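Local coordinates for StiE protein (Stigmatella aurantiaca, PDB 6ECX), which is a modular polyketide synthase whose O-methyltransferase domain, the part described here, probably methylates an oxygen of the growing polyketide with S-adenosylmethionine, at residues W40-E45 against S235-N240; G49-R54 against L242-Y247; F95-G100 against G117-G122; L226-A231 against V286-Q291. All coordinates share one frame; numbering follows the deposited sequence. Where two conformers were deposited one is given.

Interaction 1: W40-E45 against S235-N240; sequences WGVFQE and SNEVAN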
# COMPACT_ATOMS: atom_id res chain seq x y z
N TRP A 40 -8.04 0.67 -1.18
CA TRP A 40 -9.27 1.23 -1.73
C TRP A 40 -8.99 2.64 -2.22
O TRP A 40 -8.44 3.46 -1.47
CB TRP A 40 -10.38 1.15 -0.68
CG TRP A 40 -10.60 -0.31 -0.30
CD1 TRP A 40 -11.24 -1.26 -1.05
CD2 TRP A 40 -10.14 -0.99 0.89
NE1 TRP A 40 -11.22 -2.47 -0.40
CE2 TRP A 40 -10.55 -2.34 0.78
CE3 TRP A 40 -9.42 -0.60 2.03
CZ2 TRP A 40 -10.28 -3.28 1.77
CZ3 TRP A 40 -9.16 -1.54 3.01
CH2 TRP A 40 -9.59 -2.87 2.87
N GLY A 41 -9.39 2.93 -3.47
CA GLY A 41 -8.62 3.80 -4.34
C GLY A 41 -8.99 5.22 -4.71
O GLY A 41 -9.62 5.95 -3.94
N VAL A 42 -8.57 5.62 -5.91
CA VAL A 42 -8.49 7.02 -6.31
C VAL A 42 -9.78 7.42 -7.02
O VAL A 42 -10.05 7.00 -8.15
CB VAL A 42 -7.26 7.26 -7.21
CG1 VAL A 42 -7.31 8.63 -7.88
CG2 VAL A 42 -5.98 7.12 -6.40
N PHE A 43 -10.60 8.22 -6.34
CA PHE A 43 -11.75 8.89 -6.95
C PHE A 43 -11.30 10.29 -7.32
O PHE A 43 -11.03 11.12 -6.44
CB PHE A 43 -12.94 8.94 -5.99
CG PHE A 43 -13.82 7.71 -6.02
CD1 PHE A 43 -13.27 6.44 -5.97
CD2 PHE A 43 -15.20 7.82 -6.05
CE1 PHE A 43 -14.08 5.31 -5.98
CE2 PHE A 43 -16.01 6.69 -6.05
CZ PHE A 43 -15.44 5.44 -6.03
N GLN A 44 -11.21 10.57 -8.63
CA GLN A 44 -10.79 11.90 -9.06
C GLN A 44 -11.76 12.97 -8.57
O GLN A 44 -11.35 14.08 -8.22
CB GLN A 44 -10.65 11.95 -10.59
CG GLN A 44 -9.68 10.93 -11.19
CD GLN A 44 -10.35 9.63 -11.59
OE1 GLN A 44 -11.43 9.30 -11.10
NE2 GLN A 44 -9.73 8.90 -12.51
N GLU A 45 -13.05 12.63 -8.51
CA GLU A 45 -14.07 13.50 -7.94
C GLU A 45 -15.03 12.66 -7.12
O GLU A 45 -15.14 11.44 -7.29
CB GLU A 45 -14.85 14.27 -9.03
CG GLU A 45 -14.04 15.31 -9.79
CD GLU A 45 -13.53 16.44 -8.89
OE1 GLU A 45 -14.16 16.69 -7.85
OE2 GLU A 45 -12.49 17.05 -9.24
N SER A 235 -4.29 11.91 -1.04
CA SER A 235 -5.18 12.09 0.11
C SER A 235 -6.57 12.54 -0.32
O SER A 235 -7.59 12.03 0.18
CB SER A 235 -4.59 13.11 1.09
OG SER A 235 -3.33 12.69 1.58
N ASN A 236 -6.63 13.51 -1.24
CA ASN A 236 -7.92 14.09 -1.63
C ASN A 236 -8.78 13.06 -2.36
O ASN A 236 -10.01 13.04 -2.18
CB ASN A 236 -7.69 15.31 -2.52
CG ASN A 236 -8.98 15.81 -3.16
OD1 ASN A 236 -9.78 16.48 -2.52
ND2 ASN A 236 -9.18 15.48 -4.44
N GLU A 237 -8.16 12.21 -3.16
CA GLU A 237 -8.90 11.26 -3.98
C GLU A 237 -9.28 10.01 -3.20
O GLU A 237 -10.31 9.39 -3.49
CB GLU A 237 -8.08 10.88 -5.22
CG GLU A 237 -7.91 12.05 -6.20
CD GLU A 237 -6.96 13.13 -5.70
OE1 GLU A 237 -6.02 12.79 -4.94
OE2 GLU A 237 -7.14 14.31 -6.07
N VAL A 238 -8.43 9.61 -2.25
CA VAL A 238 -8.81 8.54 -1.34
C VAL A 238 -9.98 8.99 -0.47
O VAL A 238 -10.95 8.25 -0.27
CB VAL A 238 -7.57 8.13 -0.52
CG1 VAL A 238 -7.98 7.43 0.75
CG2 VAL A 238 -6.69 7.22 -1.36
N ALA A 239 -9.92 10.22 0.03
CA ALA A 239 -11.03 10.76 0.81
C ALA A 239 -12.30 10.88 -0.03
O ALA A 239 -13.41 10.67 0.46
CB ALA A 239 -10.65 12.12 1.41
N ASN A 240 -12.15 11.21 -1.32
CA ASN A 240 -13.30 11.20 -2.22
C ASN A 240 -13.93 9.82 -2.30
O ASN A 240 -15.15 9.69 -2.47
CB ASN A 240 -12.90 11.65 -3.63
CG ASN A 240 -12.64 13.14 -3.73
OD1 ASN A 240 -13.02 13.92 -2.85
ND2 ASN A 240 -12.01 13.54 -4.83
O HOH W 1 -8.77 14.74 -8.32
O HOH W 2 -11.97 16.17 -6.14
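Phe43 lies across the first turns of helix 235-242, and both polar groups of its backbone are held there. Residues 40-45 form an irregular loop between helix 11-19 and helix 52-57 that packs on a helix of this Rossmann-like methyltransferase. Phe43 N donates to the helix carbonyl Glu237 O at 3.1 Å, approaching from above the carbonyl plane rather than within it. Phe43 O is met in turn by Asn240 ND2, also at 3.1 Å, in a nearly straight bond (163° at the hydrogen) that lies in the plane of the amide. Asparagine suits this place because its amide works in two directions: OD1 accepts from Arg279 of helix 263-280, which fixes the flip that turns ND2 to the loop. Asn240 CB also rests on Phe43 CB, while the Phe43 ring swings off toward helix 64-80, where Arg68 makes a cation-pi contact.

Glu237 touches with its aliphatic part. CB packs against Val42 CG1 at 3.6 Å, the two side chains running alongside each other; Val42 CG1 stands anti to its backbone N (chi1 168°), on the side of the helix. A bend at chi2 (72°) then carries the carboxylate away from the valine to the side where two waters lie, and there Asn236 ND2 donates to OE2 at 2.9 Å from above the carboxylate plane. The waters finish the seam. One donates to both Gln44 O and Glu237 OE2; the other donates to Gln44 O and accepts from Asn240 ND2 at 2.9 Å.

Interaction 2: G49-R54 against L242-Y247; sequences GFSWIR and LHNPDY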
# COMPACT_ATOMS: atom_id res chain seq x y z
N GLY A 49 -23.93 9.52 -4.60
CA GLY A 49 -24.59 8.25 -4.44
C GLY A 49 -23.68 7.04 -4.35
O GLY A 49 -24.17 5.96 -3.99
N PHE A 50 -22.39 7.15 -4.66
CA PHE A 50 -21.51 6.01 -4.43
C PHE A 50 -21.27 5.85 -2.94
O PHE A 50 -21.03 6.82 -2.22
CB PHE A 50 -20.18 6.16 -5.16
CG PHE A 50 -19.17 5.12 -4.74
CD1 PHE A 50 -19.17 3.86 -5.31
CD2 PHE A 50 -18.23 5.39 -3.75
CE1 PHE A 50 -18.25 2.90 -4.92
CE2 PHE A 50 -17.31 4.43 -3.36
CZ PHE A 50 -17.32 3.19 -3.94
N SER A 51 -21.32 4.61 -2.49
CA SER A 51 -21.14 4.27 -1.08
C SER A 51 -20.07 3.19 -1.01
O SER A 51 -20.33 2.02 -1.33
CB SER A 51 -22.45 3.80 -0.46
OG SER A 51 -22.20 3.22 0.79
N TRP A 52 -18.87 3.59 -0.61
CA TRP A 52 -17.81 2.62 -0.38
C TRP A 52 -18.24 1.58 0.66
O TRP A 52 -17.94 0.39 0.52
CB TRP A 52 -16.54 3.34 0.06
CG TRP A 52 -15.40 2.44 0.32
CD1 TRP A 52 -14.54 1.91 -0.60
CD2 TRP A 52 -14.98 1.94 1.59
NE1 TRP A 52 -13.61 1.11 0.02
CE2 TRP A 52 -13.86 1.11 1.37
CE3 TRP A 52 -15.45 2.10 2.90
CZ2 TRP A 52 -13.20 0.45 2.41
CZ3 TRP A 52 -14.79 1.44 3.93
CH2 TRP A 52 -13.68 0.63 3.68
N ILE A 53 -18.97 2.01 1.68
CA ILE A 53 -19.34 1.10 2.75
C ILE A 53 -20.31 0.04 2.24
O ILE A 53 -20.18 -1.15 2.55
CB ILE A 53 -19.88 1.88 3.97
CG1 ILE A 53 -19.86 1.02 5.23
CG2 ILE A 53 -21.28 2.45 3.72
CD1 ILE A 53 -18.45 0.82 5.75
N ARG A 54 -21.28 0.43 1.41
CA ARG A 54 -22.24 -0.54 0.89
C ARG A 54 -21.57 -1.47 -0.13
O ARG A 54 -21.85 -2.67 -0.15
CB ARG A 54 -23.45 0.16 0.27
CG ARG A 54 -24.31 0.92 1.26
CD ARG A 54 -25.54 1.57 0.62
NE ARG A 54 -26.58 1.80 1.63
CZ ARG A 54 -27.67 2.54 1.44
NH1 ARG A 54 -27.90 3.14 0.29
NH2 ARG A 54 -28.54 2.68 2.44
N LEU A 242 -14.08 7.60 0.12
CA LEU A 242 -14.77 7.35 1.38
C LEU A 242 -15.90 8.32 1.64
O LEU A 242 -16.62 8.15 2.63
CB LEU A 242 -13.76 7.40 2.53
CG LEU A 242 -12.60 6.42 2.39
CD1 LEU A 242 -11.64 6.55 3.56
CD2 LEU A 242 -13.16 5.01 2.30
N HIS A 243 -16.09 9.32 0.78
CA HIS A 243 -17.12 10.33 1.00
C HIS A 243 -18.51 9.71 1.02
O HIS A 243 -18.90 8.99 0.09
CB HIS A 243 -17.02 11.40 -0.10
CG HIS A 243 -17.86 12.61 0.17
ND1 HIS A 243 -17.50 13.58 1.08
CD2 HIS A 243 -19.04 13.00 -0.35
CE1 HIS A 243 -18.42 14.52 1.11
NE2 HIS A 243 -19.37 14.19 0.25
N ASN A 244 -19.26 9.99 2.08
CA ASN A 244 -20.58 9.39 2.31
C ASN A 244 -21.36 10.34 3.21
O ASN A 244 -21.21 10.30 4.44
CB ASN A 244 -20.47 8.00 2.94
CG ASN A 244 -21.78 7.21 2.90
OD1 ASN A 244 -22.87 7.76 3.10
ND2 ASN A 244 -21.68 5.91 2.65
N PRO A 245 -22.19 11.22 2.63
CA PRO A 245 -22.97 12.15 3.47
C PRO A 245 -24.01 11.47 4.35
O PRO A 245 -24.52 12.12 5.27
CB PRO A 245 -23.64 13.07 2.44
CG PRO A 245 -22.93 12.85 1.16
CD PRO A 245 -22.41 11.45 1.20
N ASP A 246 -24.35 10.21 4.09
CA ASP A 246 -25.33 9.47 4.89
C ASP A 246 -24.69 8.27 5.58
O ASP A 246 -25.37 7.28 5.87
CB ASP A 246 -26.51 9.02 4.02
CG ASP A 246 -27.79 8.82 4.82
OD1 ASP A 246 -28.31 9.82 5.37
OD2 ASP A 246 -28.29 7.68 4.88
N TYR A 247 -23.38 8.37 5.85
CA TYR A 247 -22.62 7.23 6.38
C TYR A 247 -23.20 6.71 7.69
O TYR A 247 -23.13 5.51 7.95
CB TYR A 247 -21.16 7.62 6.59
CG TYR A 247 -20.33 6.54 7.26
CD1 TYR A 247 -19.66 5.58 6.50
CD2 TYR A 247 -20.21 6.48 8.65
CE1 TYR A 247 -18.91 4.59 7.10
CE2 TYR A 247 -19.47 5.49 9.26
CZ TYR A 247 -18.81 4.55 8.48
OH TYR A 247 -18.06 3.56 9.09
O HOH W 3 -18.25 6.18 0.10
O HOH W 4 -18.75 5.01 2.32
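The indole of Trp52 carries Leu242 on one face: Leu242 CD2 stands 3.6 Å from Trp52 CD2, displaced from the ring middle toward the rim. This is a CH-pi contact, with Leu242 CD2 3.9 Å from the centroid of the six-membered ring of Trp52. Trp52 CG is anti to its backbone N (chi1 180°), which lays the indole alongside the leucine, and Trp40 meets the indole edge-to-face. The phenol ring of Tyr247 is touched at CE1 by Ile53 CD1, 4.0 Å away, the two side chains crossing at about a right angle. The other branch of Ile53, CG2, packs on Asn244 ND2 at 3.6 Å; that amide nitrogen is bonded to Gln250 of helix 247-255, which also binds Ser51 OG.

Between the apolar contacts the segments are joined through water. One molecule accepts from Trp52 N at 2.8 Å and donates to His243 O; a second accepts from both Ile53 N and Asn244 ND2, so these early helix N-H groups are satisfied. Serine suits position 51 because its short hydroxyl reaches forward, into the first turn, to accept from Arg54 N at 3.0 Å, the capping bond of a serine N-cap at the start of helix 52-57.

Interaction 3: F95-G100 against G117-G122; sequences FGCGHG and GYTISG. With SAM (S-adenosylmethionine), chain B.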
# COMPACT_ATOMS: atom_id res chain seq x y z
N PHE A 95 6.21 -7.50 0.25
CA PHE A 95 6.45 -7.88 1.63
C PHE A 95 5.19 -7.85 2.51
O PHE A 95 5.30 -8.07 3.71
CB PHE A 95 7.59 -7.05 2.26
CG PHE A 95 7.35 -5.57 2.34
CD1 PHE A 95 6.67 -5.03 3.42
CD2 PHE A 95 7.89 -4.72 1.40
CE1 PHE A 95 6.50 -3.66 3.53
CE2 PHE A 95 7.74 -3.34 1.51
CZ PHE A 95 7.04 -2.81 2.57
N GLY A 96 4.02 -7.65 1.92
CA GLY A 96 2.77 -7.85 2.63
C GLY A 96 1.68 -8.15 1.62
O GLY A 96 0.85 -7.28 1.33
N CYS A 97 1.66 -9.37 1.09
CA CYS A 97 1.05 -9.62 -0.21
C CYS A 97 -0.46 -9.87 -0.17
O CYS A 97 -1.05 -10.10 -1.23
CB CYS A 97 1.76 -10.79 -0.90
SG CYS A 97 1.67 -12.39 -0.03
N GLY A 98 -1.11 -9.80 0.99
CA GLY A 98 -2.56 -9.89 1.03
C GLY A 98 -3.09 -11.16 0.38
O GLY A 98 -2.69 -12.28 0.73
N HIS A 99 -4.02 -11.00 -0.56
CA HIS A 99 -4.60 -12.11 -1.32
C HIS A 99 -3.88 -12.34 -2.65
O HIS A 99 -4.40 -13.08 -3.50
CB HIS A 99 -6.09 -11.86 -1.59
CG HIS A 99 -6.93 -11.85 -0.35
ND1 HIS A 99 -6.67 -12.67 0.73
CD2 HIS A 99 -8.01 -11.11 -0.01
CE1 HIS A 99 -7.56 -12.44 1.68
NE2 HIS A 99 -8.39 -11.50 1.25
N GLY A 100 -2.72 -11.72 -2.84
CA GLY A 100 -1.86 -12.02 -3.98
C GLY A 100 -2.23 -11.36 -5.28
O GLY A 100 -1.58 -11.64 -6.30
N GLY A 117 6.09 -13.50 -2.40
CA GLY A 117 5.26 -12.75 -1.46
C GLY A 117 5.41 -13.29 -0.06
O GLY A 117 5.54 -14.50 0.14
N TYR A 118 5.42 -12.37 0.92
CA TYR A 118 5.34 -12.72 2.34
C TYR A 118 4.04 -12.18 2.91
O TYR A 118 3.65 -11.04 2.62
CB TYR A 118 6.49 -12.10 3.16
CG TYR A 118 7.82 -12.82 3.20
CD1 TYR A 118 8.09 -13.90 2.38
CD2 TYR A 118 8.83 -12.40 4.08
CE1 TYR A 118 9.30 -14.54 2.43
CE2 TYR A 118 10.05 -13.04 4.13
CZ TYR A 118 10.28 -14.12 3.30
OH TYR A 118 11.48 -14.79 3.33
N THR A 119 3.37 -12.99 3.72
CA THR A 119 2.29 -12.52 4.56
C THR A 119 2.36 -13.26 5.89
O THR A 119 2.78 -14.42 5.94
CB THR A 119 0.91 -12.73 3.91
OG1 THR A 119 -0.13 -12.31 4.81
CG2 THR A 119 0.71 -14.19 3.55
N ILE A 120 1.96 -12.59 6.98
CA ILE A 120 1.97 -13.26 8.27
C ILE A 120 0.68 -14.04 8.51
O ILE A 120 0.63 -14.84 9.45
CB ILE A 120 2.19 -12.28 9.44
CG1 ILE A 120 1.12 -11.19 9.44
CG2 ILE A 120 3.59 -11.70 9.39
CD1 ILE A 120 1.29 -10.19 10.56
N SER A 121 -0.34 -13.83 7.69
CA SER A 121 -1.60 -14.55 7.85
C SER A 121 -1.51 -15.92 7.17
O SER A 121 -1.30 -16.00 5.95
CB SER A 121 -2.75 -13.74 7.25
OG SER A 121 -3.92 -14.54 7.16
N GLY A 122 -1.66 -16.98 7.97
CA GLY A 122 -1.75 -18.32 7.39
C GLY A 122 -2.89 -18.45 6.40
O GLY A 122 -2.75 -19.07 5.35
N SAM B . -0.63 -5.31 -0.18
CA SAM B . -1.90 -6.03 -0.19
C SAM B . -2.94 -5.26 -1.00
O SAM B . -2.72 -4.10 -1.31
OXT SAM B . -4.00 -5.78 -1.36
CB SAM B . -2.38 -6.25 1.23
CG SAM B . -2.41 -5.00 2.10
SD SAM B . -3.20 -5.36 3.69
CE SAM B . -3.93 -3.75 4.08
C5' SAM B . -1.78 -5.55 4.80
C4' SAM B . -0.99 -6.84 4.54
O4' SAM B . 0.27 -6.84 5.20
C3' SAM B . -1.68 -8.12 4.99
O3' SAM B . -1.53 -9.03 3.91
C2' SAM B . -0.86 -8.62 6.17
O2' SAM B . -0.83 -10.03 6.31
C1' SAM B . 0.52 -8.10 5.79
N9 SAM B . 1.48 -7.96 6.90
C8 SAM B . 1.31 -7.21 8.03
N7 SAM B . 2.44 -7.29 8.78
C5 SAM B . 3.32 -8.10 8.15
C6 SAM B . 4.60 -8.52 8.47
N6 SAM B . 5.19 -8.13 9.60
N1 SAM B . 5.29 -9.35 7.60
C2 SAM B . 4.71 -9.75 6.42
N3 SAM B . 3.43 -9.32 6.11
C4 SAM B . 2.74 -8.51 6.96
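Cys97 and Gly117 meet where the contact is tightest. Cys97 SG sits between its own backbone N and carbonyl carbon (chi1 62°), a torsion that presses the sulfur onto strand 114-119, 3.8 Å from Gly117 C. Glycine suits position 117 because a CB would come within 2.8 Å of that sulfur. Just beyond, Cys97 N donates to Tyr118 O at 3.0 Å, the one clear hydrogen bond between the segments, while Thr119 CB closes on SG from farther along the strand. Cys128 of helix 122-134 also touches Cys97.

Away from this core the two segments diverge, and S-adenosylmethionine lies against both. Gly96 O accepts from the amino nitrogen of the cofactor, SAM N, at 2.9 Å, and Gly98 N gives a weak bond to SAM O3'. Glycine suits both places, since a CB on Gly96 would lie 2.8 Å from SAM O4' and one on Gly98 2.7 Å from SAM CB. Thr119 OG1 accepts from Ser121 N, making an ST turn, and is also bonded to Gln124; it lies 2.8 Å from SAM O2'. The exposed side belongs to Ile120, whose methyls CG2 and CD1 cover one face of the adenine, CG2 coming 3.4 Å from SAM N1. A branched, purely apolar side chain fits a flat base well.

The sequence Gly-Cys-Gly-His-Gly, in the loop between strand 91-94 and helix 101-109 and beside the end of the next strand, is the glycine-rich cofactor loop (motif I) of class I, Rossmann-like methyltransferases.

Interaction 4: L226-A231 against V286-Q291; sequences LRLVDA and VLFHVQ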
# COMPACT_ATOMS: atom_id res chain seq x y z
N LEU A 226 18.47 4.06 0.85
CA LEU A 226 17.28 4.29 0.04
C LEU A 226 17.09 5.78 -0.19
O LEU A 226 17.18 6.57 0.75
CB LEU A 226 16.03 3.69 0.71
CG LEU A 226 16.04 2.16 0.85
CD1 LEU A 226 14.94 1.68 1.81
CD2 LEU A 226 15.90 1.49 -0.52
N ARG A 227 16.81 6.14 -1.44
CA ARG A 227 16.59 7.52 -1.84
C ARG A 227 15.16 7.68 -2.32
O ARG A 227 14.72 6.96 -3.22
CB ARG A 227 17.57 7.95 -2.94
CG ARG A 227 17.69 9.48 -3.08
CD ARG A 227 18.73 9.86 -4.12
NE ARG A 227 18.17 9.72 -5.46
CZ ARG A 227 18.35 8.65 -6.23
NH1 ARG A 227 17.79 8.60 -7.43
NH2 ARG A 227 19.11 7.65 -5.81
N LEU A 228 14.44 8.63 -1.73
CA LEU A 228 13.12 8.96 -2.23
C LEU A 228 13.25 9.71 -3.55
O LEU A 228 13.86 10.79 -3.59
CB LEU A 228 12.39 9.83 -1.20
CG LEU A 228 11.03 10.38 -1.62
CD1 LEU A 228 10.05 9.22 -1.97
CD2 LEU A 228 10.45 11.24 -0.47
N VAL A 229 12.70 9.15 -4.62
CA VAL A 229 12.77 9.79 -5.94
C VAL A 229 11.61 10.75 -6.16
O VAL A 229 11.82 11.88 -6.60
CB VAL A 229 12.82 8.71 -7.05
CG1 VAL A 229 12.72 9.36 -8.46
CG2 VAL A 229 14.08 7.87 -6.92
N ASP A 230 10.37 10.33 -5.85
CA ASP A 230 9.27 11.28 -5.79
C ASP A 230 8.08 10.61 -5.11
O ASP A 230 8.10 9.41 -4.80
CB ASP A 230 8.86 11.82 -7.16
CG ASP A 230 8.05 10.85 -7.96
OD1 ASP A 230 8.33 9.64 -7.88
OD2 ASP A 230 7.13 11.29 -8.67
N ALA A 231 7.04 11.41 -4.89
CA ALA A 231 5.90 10.99 -4.09
C ALA A 231 4.66 11.73 -4.57
O ALA A 231 4.73 12.94 -4.81
CB ALA A 231 6.16 11.25 -2.61
N VAL A 286 0.25 8.58 0.75
CA VAL A 286 1.35 8.96 -0.14
C VAL A 286 1.81 7.73 -0.91
O VAL A 286 1.90 6.63 -0.35
CB VAL A 286 2.52 9.58 0.65
CG1 VAL A 286 3.70 9.84 -0.27
CG2 VAL A 286 2.05 10.88 1.33
N LEU A 287 2.10 7.91 -2.20
CA LEU A 287 2.57 6.84 -3.06
C LEU A 287 4.05 7.13 -3.34
O LEU A 287 4.38 8.02 -4.13
CB LEU A 287 1.73 6.76 -4.33
CG LEU A 287 0.20 6.82 -4.15
CD1 LEU A 287 -0.52 6.80 -5.48
CD2 LEU A 287 -0.31 5.69 -3.26
N PHE A 288 4.93 6.37 -2.67
CA PHE A 288 6.37 6.59 -2.68
C PHE A 288 6.99 5.87 -3.87
O PHE A 288 6.68 4.70 -4.13
CB PHE A 288 7.03 6.04 -1.41
CG PHE A 288 6.52 6.64 -0.11
CD1 PHE A 288 5.33 6.19 0.47
CD2 PHE A 288 7.28 7.57 0.58
CE1 PHE A 288 4.89 6.71 1.68
CE2 PHE A 288 6.85 8.09 1.79
CZ PHE A 288 5.65 7.66 2.34
N HIS A 289 7.91 6.54 -4.55
CA HIS A 289 8.82 5.87 -5.48
C HIS A 289 10.25 6.09 -4.97
O HIS A 289 10.72 7.23 -4.90
CB HIS A 289 8.68 6.40 -6.91
CG HIS A 289 9.49 5.65 -7.91
ND1 HIS A 289 10.75 6.06 -8.30
CD2 HIS A 289 9.25 4.51 -8.59
CE1 HIS A 289 11.25 5.20 -9.17
NE2 HIS A 289 10.35 4.25 -9.37
N VAL A 290 10.92 4.99 -4.63
CA VAL A 290 12.19 4.99 -3.92
C VAL A 290 13.19 4.16 -4.72
O VAL A 290 12.82 3.14 -5.32
CB VAL A 290 12.00 4.41 -2.50
CG1 VAL A 290 13.31 4.31 -1.72
CG2 VAL A 290 10.93 5.25 -1.73
N GLN A 291 14.46 4.57 -4.72
CA GLN A 291 15.50 3.81 -5.40
C GLN A 291 16.63 3.46 -4.43
O GLN A 291 17.05 4.29 -3.63
CB GLN A 291 16.06 4.58 -6.61
CG GLN A 291 17.05 3.75 -7.43
CD GLN A 291 17.65 4.51 -8.59
OE1 GLN A 291 17.62 5.73 -8.62
NE2 GLN A 291 18.16 3.79 -9.57
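His289 meets two consecutive residues, Val229 and Asp230, of the antiparallel strand beside it, the signature of a classic beta bulge. Its carbonyl accepts from both, Val229 N at 2.8 Å and Asp230 N at 3.3 Å, while His289 N returns a bond to Asp230 O. The imidazole runs alongside Val229.

Gln291, paired with Arg227, can be followed outward. Its CB meets Val229 CG2 at 3.9 Å. CG is anti to the backbone N (chi1 -174°), and the chain stays extended to the amide. There OE1 accepts from Arg227 NH1 at 3.1 Å (155° at the hydrogen), the guanidinium and amide planes 57° apart, and NE2 is bonded to Gly186 O. Arg227 was modelled in two conformations and this bond belongs to one; in it NH2 is also salt-bridged to Asp293.

On the other face Leu228 CD1 reaches the edge of the Phe288 ring at 4.1 Å, and Ala231 CB rests on Val286 CG1 at 3.7 Å. Leu228 and Phe288 suit this side because Phe309 of helix 298-309 packs on both.

The bulge therefore costs no backbone bond, one carbonyl serving two N-H groups. The charge of Asp230 is probably balanced largely by Arg82, while neutral Gln291 offers Arg227 an acceptor and leaves its charge to Asp293.

Interaction 3 is the one in direct contact with S-adenosylmethionine; the others stand back from it. Interaction 1 comes closest, the side chain of Trp40 about 6 Å from the cofactor and about 4 Å from that of Leu38, a cofactor-binding residue. Interactions 1 and 2 form one continuous patch, their centres 12 Å apart, with Phe43 CZ 3.4 Å from Phe50 CE2. Interaction 4 joins strands of the same mixed sheet that interaction 3 reaches, but their centres are 22 Å apart, and the side chain of Leu287 is about 10 Å from the cofactor. Strand 226-233 leads straight into helix 235-242, tying interaction 4 to interaction 1 in sequence.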